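Local coordinates for fructooligosaccharide ABC transporter substrate-binding protein FusA (Streptococcus pneumoniae, PDB 5G62) that binds fructooligosaccharides such as kestose, nystose, fructofuranosyl-nystose and inulin, and serves the FusABC-MsmK transporter as its solute-binding subunit for their import, at residues K3-M8 against V34-T39; F305-M310 against Y422-M427. The protein carries 2 engineered substitutions. All coordinates share one frame; numbering follows the deposited sequence.

Contact 1. Residues K3-M8 against V34-T39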
# COMPACT_ATOMS: atom_id res chain seq x y z
N LYS A 3 23.40 -26.47 -0.11
CA LYS A 3 22.18 -27.27 -0.05
C LYS A 3 21.09 -26.61 0.81
O LYS A 3 19.92 -26.77 0.52
CB LYS A 3 22.50 -28.66 0.48
CG LYS A 3 21.40 -29.67 0.25
CD LYS A 3 20.61 -29.95 1.50
CE LYS A 3 19.18 -30.29 1.15
NZ LYS A 3 19.14 -31.28 0.04
N THR A 4 21.47 -25.90 1.88
CA THR A 4 20.51 -25.30 2.80
C THR A 4 20.89 -23.86 3.08
O THR A 4 22.08 -23.54 3.17
CB THR A 4 20.42 -26.04 4.15
OG1 THR A 4 19.97 -27.38 3.94
CG2 THR A 4 19.43 -25.37 5.08
N LEU A 5 19.88 -23.00 3.18
CA LEU A 5 20.03 -21.61 3.61
C LEU A 5 18.94 -21.29 4.62
O LEU A 5 17.86 -21.87 4.58
CB LEU A 5 19.95 -20.64 2.39
CG LEU A 5 21.01 -20.79 1.27
CD1 LEU A 5 20.57 -19.97 0.05
CD2 LEU A 5 22.35 -20.31 1.74
N LYS A 6 19.23 -20.38 5.55
CA LYS A 6 18.30 -19.93 6.58
C LYS A 6 17.83 -18.52 6.23
O LYS A 6 18.63 -17.58 6.23
CB LYS A 6 18.95 -19.93 7.96
CG LYS A 6 19.64 -21.21 8.35
CD LYS A 6 18.76 -22.06 9.25
CE LYS A 6 19.57 -23.12 9.98
NZ LYS A 6 20.00 -24.23 9.08
N PHE A 7 16.54 -18.38 5.93
CA PHE A 7 15.94 -17.10 5.58
C PHE A 7 14.88 -16.76 6.64
O PHE A 7 14.06 -17.61 6.98
CB PHE A 7 15.23 -17.10 4.22
CG PHE A 7 16.12 -17.26 2.99
CD1 PHE A 7 17.48 -17.04 3.05
CD2 PHE A 7 15.55 -17.59 1.76
CE1 PHE A 7 18.29 -17.19 1.86
CE2 PHE A 7 16.36 -17.74 0.60
CZ PHE A 7 17.72 -17.53 0.67
N MET A 8 14.90 -15.52 7.12
CA MET A 8 13.75 -14.95 7.84
C MET A 8 12.75 -14.45 6.81
O MET A 8 13.14 -13.98 5.74
CB MET A 8 14.21 -13.80 8.73
CG MET A 8 13.19 -13.23 9.71
SD MET A 8 13.56 -11.57 10.25
CE MET A 8 15.13 -11.82 11.09
N VAL A 34 17.75 -26.25 -3.54
CA VAL A 34 18.11 -25.60 -2.28
C VAL A 34 16.94 -25.67 -1.32
O VAL A 34 15.83 -25.26 -1.68
CB VAL A 34 18.53 -24.15 -2.50
CG1 VAL A 34 19.01 -23.53 -1.19
CG2 VAL A 34 19.58 -24.06 -3.62
N HIS A 35 17.20 -26.14 -0.09
CA HIS A 35 16.19 -26.21 0.96
C HIS A 35 16.32 -24.95 1.82
O HIS A 35 17.41 -24.60 2.25
CB HIS A 35 16.35 -27.47 1.82
CG HIS A 35 15.37 -27.52 2.96
ND1 HIS A 35 14.03 -27.74 2.77
CD2 HIS A 35 15.54 -27.32 4.28
CE1 HIS A 35 13.41 -27.70 3.94
NE2 HIS A 35 14.31 -27.44 4.87
N ILE A 36 15.21 -24.26 2.04
CA ILE A 36 15.22 -23.08 2.89
C ILE A 36 14.63 -23.47 4.25
O ILE A 36 13.51 -23.98 4.33
CB ILE A 36 14.42 -21.91 2.28
CG1 ILE A 36 14.86 -21.63 0.85
CG2 ILE A 36 14.55 -20.66 3.19
CD1 ILE A 36 16.31 -21.22 0.69
N ASP A 37 15.38 -23.20 5.31
CA ASP A 37 14.85 -23.26 6.66
C ASP A 37 14.38 -21.86 7.02
O ASP A 37 15.19 -20.94 7.12
CB ASP A 37 15.92 -23.74 7.64
CG ASP A 37 16.06 -25.26 7.66
OD1 ASP A 37 15.10 -25.98 7.28
OD2 ASP A 37 17.14 -25.75 8.06
N TRP A 38 13.08 -21.69 7.20
CA TRP A 38 12.47 -20.38 7.40
C TRP A 38 12.32 -20.03 8.88
O TRP A 38 11.90 -20.86 9.68
CB TRP A 38 11.09 -20.33 6.76
CG TRP A 38 11.06 -20.61 5.30
CD1 TRP A 38 10.80 -21.80 4.71
CD2 TRP A 38 11.29 -19.67 4.24
NE1 TRP A 38 10.84 -21.67 3.35
CE2 TRP A 38 11.15 -20.38 3.03
CE3 TRP A 38 11.61 -18.31 4.19
CZ2 TRP A 38 11.30 -19.76 1.78
CZ3 TRP A 38 11.76 -17.71 2.96
CH2 TRP A 38 11.60 -18.43 1.76
N THR A 39 12.64 -18.78 9.23
CA THR A 39 12.07 -18.12 10.41
C THR A 39 10.92 -17.26 9.90
O THR A 39 11.14 -16.18 9.34
CB THR A 39 13.10 -17.25 11.13
OG1 THR A 39 14.19 -18.05 11.59
CG2 THR A 39 12.46 -16.57 12.36
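F7 meets I36 and W38 on the face of two parallel strands that carries L5, F7, I36 and W38. F7 CB lies 3.7 Å from W38 CZ3 and also near I36 CG2; with CG anti to the carbonyl carbon (chi1 -67°), the ring is carried across I36. CG and CD2 touch I36 CG2, CE2 comes to 3.5 Å from I36 CD1, and CZ still grazes that same methyl. The F7 ring turns its edge to the face of the W38 six-membered ring in an offset edge-to-face pair, the planes of F7 and W38 at 69°. W38 in turn has I36 CG2 over the centre of one face, and its NE1 is hydrogen-bonded to N20 OD1. These strands are the two ends of a beta-alpha-beta unit, with helix 23-32 in the crossover, and the backbones run in parallel register from T4 beside H35 to M8 beside T39. Within these residues the backbone hydrogen bonds run from H35 N to K3 O, 2.9 Å, through to T39 N to F7 O, and the pairing continues to T9. On the other face K6 and D37 lie side by side, K6 CD against D37 CB, and K6 NZ reaches D37 OD2 at 3.4 Å, a weak bond within a salt bridge. D37 OD1 weakly accepts H35 NE2 from its own strand, while E29 holds H35 ND1 and probably favours a protonated imidazole.

Contact 2. Residues F305-M310 against Y422-M427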
# COMPACT_ATOMS: atom_id res chain seq x y z
N PHE A 305 6.90 -0.24 -7.10
CA PHE A 305 8.29 -0.47 -6.78
C PHE A 305 8.45 -0.43 -5.27
O PHE A 305 7.93 0.46 -4.61
CB PHE A 305 9.21 0.57 -7.42
CG PHE A 305 10.67 0.45 -7.04
CD1 PHE A 305 11.52 -0.42 -7.74
CD2 PHE A 305 11.22 1.23 -6.02
CE1 PHE A 305 12.86 -0.50 -7.43
CE2 PHE A 305 12.59 1.14 -5.71
CZ PHE A 305 13.40 0.28 -6.43
N ALA A 306 9.17 -1.41 -4.73
CA ALA A 306 9.61 -1.40 -3.35
C ALA A 306 11.10 -1.73 -3.36
O ALA A 306 11.50 -2.77 -3.90
CB ALA A 306 8.84 -2.41 -2.51
N ARG A 307 11.89 -0.85 -2.74
CA ARG A 307 13.35 -0.93 -2.80
C ARG A 307 13.87 -2.24 -2.22
O ARG A 307 14.80 -2.84 -2.76
CB ARG A 307 13.92 0.28 -2.05
CG ARG A 307 15.39 0.48 -2.07
CD ARG A 307 15.68 1.91 -1.65
NE ARG A 307 15.60 2.75 -2.83
CZ ARG A 307 15.21 4.02 -2.87
NH1 ARG A 307 14.83 4.66 -1.78
NH2 ARG A 307 15.20 4.64 -4.03
N ASP A 308 13.29 -2.69 -1.12
CA ASP A 308 13.88 -3.78 -0.35
C ASP A 308 12.83 -4.85 -0.10
O ASP A 308 12.05 -4.76 0.86
CB ASP A 308 14.45 -3.26 0.97
CG ASP A 308 14.77 -4.38 1.94
OD1 ASP A 308 14.97 -5.52 1.48
OD2 ASP A 308 14.80 -4.15 3.15
N LYS A 309 12.82 -5.88 -0.93
CA LYS A 309 12.13 -7.10 -0.55
C LYS A 309 13.11 -8.24 -0.24
O LYS A 309 12.67 -9.37 -0.06
CB LYS A 309 11.13 -7.51 -1.64
CG LYS A 309 9.80 -6.66 -1.61
CD LYS A 309 9.26 -6.47 -0.20
CE LYS A 309 7.79 -5.95 -0.12
NZ LYS A 309 6.77 -7.04 -0.21
N MET A 310 14.42 -7.96 -0.14
CA MET A 310 15.40 -8.94 0.32
C MET A 310 16.76 -8.27 0.55
O MET A 310 17.20 -7.47 -0.28
CB MET A 310 15.59 -10.09 -0.67
CG MET A 310 16.25 -11.33 -0.02
SD MET A 310 15.67 -12.83 -0.79
CE MET A 310 16.68 -14.07 0.01
N TYR A 422 5.24 12.88 -5.44
CA TYR A 422 6.56 12.97 -4.85
C TYR A 422 7.39 11.74 -5.26
O TYR A 422 6.94 10.61 -5.05
CB TYR A 422 6.47 13.10 -3.31
CG TYR A 422 7.78 13.54 -2.73
CD1 TYR A 422 8.11 14.89 -2.64
CD2 TYR A 422 8.74 12.60 -2.37
CE1 TYR A 422 9.37 15.30 -2.15
CE2 TYR A 422 9.97 12.98 -1.91
CZ TYR A 422 10.30 14.33 -1.79
OH TYR A 422 11.56 14.67 -1.33
N PRO A 423 8.55 11.94 -5.87
CA PRO A 423 9.32 10.81 -6.38
C PRO A 423 9.91 9.98 -5.26
O PRO A 423 10.05 10.43 -4.12
CB PRO A 423 10.43 11.47 -7.22
CG PRO A 423 10.64 12.74 -6.59
CD PRO A 423 9.29 13.19 -6.02
N ARG A 424 10.29 8.77 -5.62
CA ARG A 424 10.94 7.81 -4.73
C ARG A 424 12.42 8.16 -4.74
O ARG A 424 13.14 7.80 -5.66
CB ARG A 424 10.67 6.39 -5.22
CG ARG A 424 11.09 5.29 -4.24
CD ARG A 424 10.44 5.43 -2.88
NE ARG A 424 8.98 5.51 -2.96
CZ ARG A 424 8.13 4.47 -3.01
NH1 ARG A 424 8.56 3.21 -3.02
NH2 ARG A 424 6.82 4.70 -3.07
N VAL A 425 12.86 8.90 -3.74
CA VAL A 425 14.24 9.35 -3.65
C VAL A 425 14.99 8.47 -2.65
O VAL A 425 14.39 7.74 -1.87
CB VAL A 425 14.34 10.84 -3.26
CG1 VAL A 425 13.59 11.67 -4.27
CG2 VAL A 425 13.82 11.06 -1.80
N PHE A 426 16.30 8.53 -2.69
CA PHE A 426 17.13 7.80 -1.73
C PHE A 426 18.00 8.84 -1.05
O PHE A 426 19.00 9.28 -1.61
CB PHE A 426 17.98 6.73 -2.45
CG PHE A 426 18.36 5.55 -1.59
CD1 PHE A 426 18.63 5.70 -0.24
CD2 PHE A 426 18.48 4.30 -2.15
CE1 PHE A 426 19.02 4.59 0.52
CE2 PHE A 426 18.86 3.23 -1.39
CZ PHE A 426 19.12 3.37 -0.06
N MET A 427 17.61 9.24 0.15
CA MET A 427 18.30 10.31 0.83
C MET A 427 19.61 9.81 1.46
O MET A 427 19.79 8.63 1.72
CB MET A 427 17.44 10.93 1.93
CG MET A 427 16.09 11.51 1.46
SD MET A 427 15.28 12.32 2.86
CE MET A 427 13.89 13.03 1.96
O HOH W 1 10.77 1.80 -1.79
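The guanidinium of R307 lies almost flat on the ring of F426, the two planes only 22° apart, with F426 CD2 centred 3.3 Å above the guanidinium plane. The bend at chi3 (-86°) turns the flat group over the ring while the rest of the chain stays extended. Its edge does separate work: R307 NH1 donates to V425 O at 3.1 Å, nearly straight at NH1 though well above the carbonyl plane. NH1 also forms a salt bridge with D69, and NH2 bonds to L108 O, so polar partners hold the group's nitrogens while F426 covers one face. A second arginine reaches back the other way. R424, folded at chi2 and chi3, brings NH1 to 3.2 Å from F305 O in a weak bond, and the same NH1 donates to a water that also accepts R307 N. K309, which with M310 forms a classic beta bulge opposite F119, hydrogen-bonds the bound sugar through NZ, so 305-310 links this contact to the ligand pocket. F305 packs against helix 104-109 and strand 121-123, whereas residues 422-427 lie in the loop between helices 399-412 and 429-456, with P423 resting on helix 475-491.

Contact 1 closes within the first 39 residues, well before contact 2 opens at F305, so the two follow in series along the chain. Their centres are about 26 Å apart, yet they touch where F7 CZ meets M310 CE at 3.7 Å. F7 and M310 belong to one four-stranded sheet, which brings their side chains together across the intervening strand 61-63: strands 35-41 and 4-10 lie at one side, and 310-312, running antiparallel to 61-63, forms the far edge. Residues 305-310 leave the separate sheet of 305-306, 121-123 and 384-386 and thus run from a contact with the loop before helix 429-456, past substrate-binding K309, to the sheet that holds contact 1.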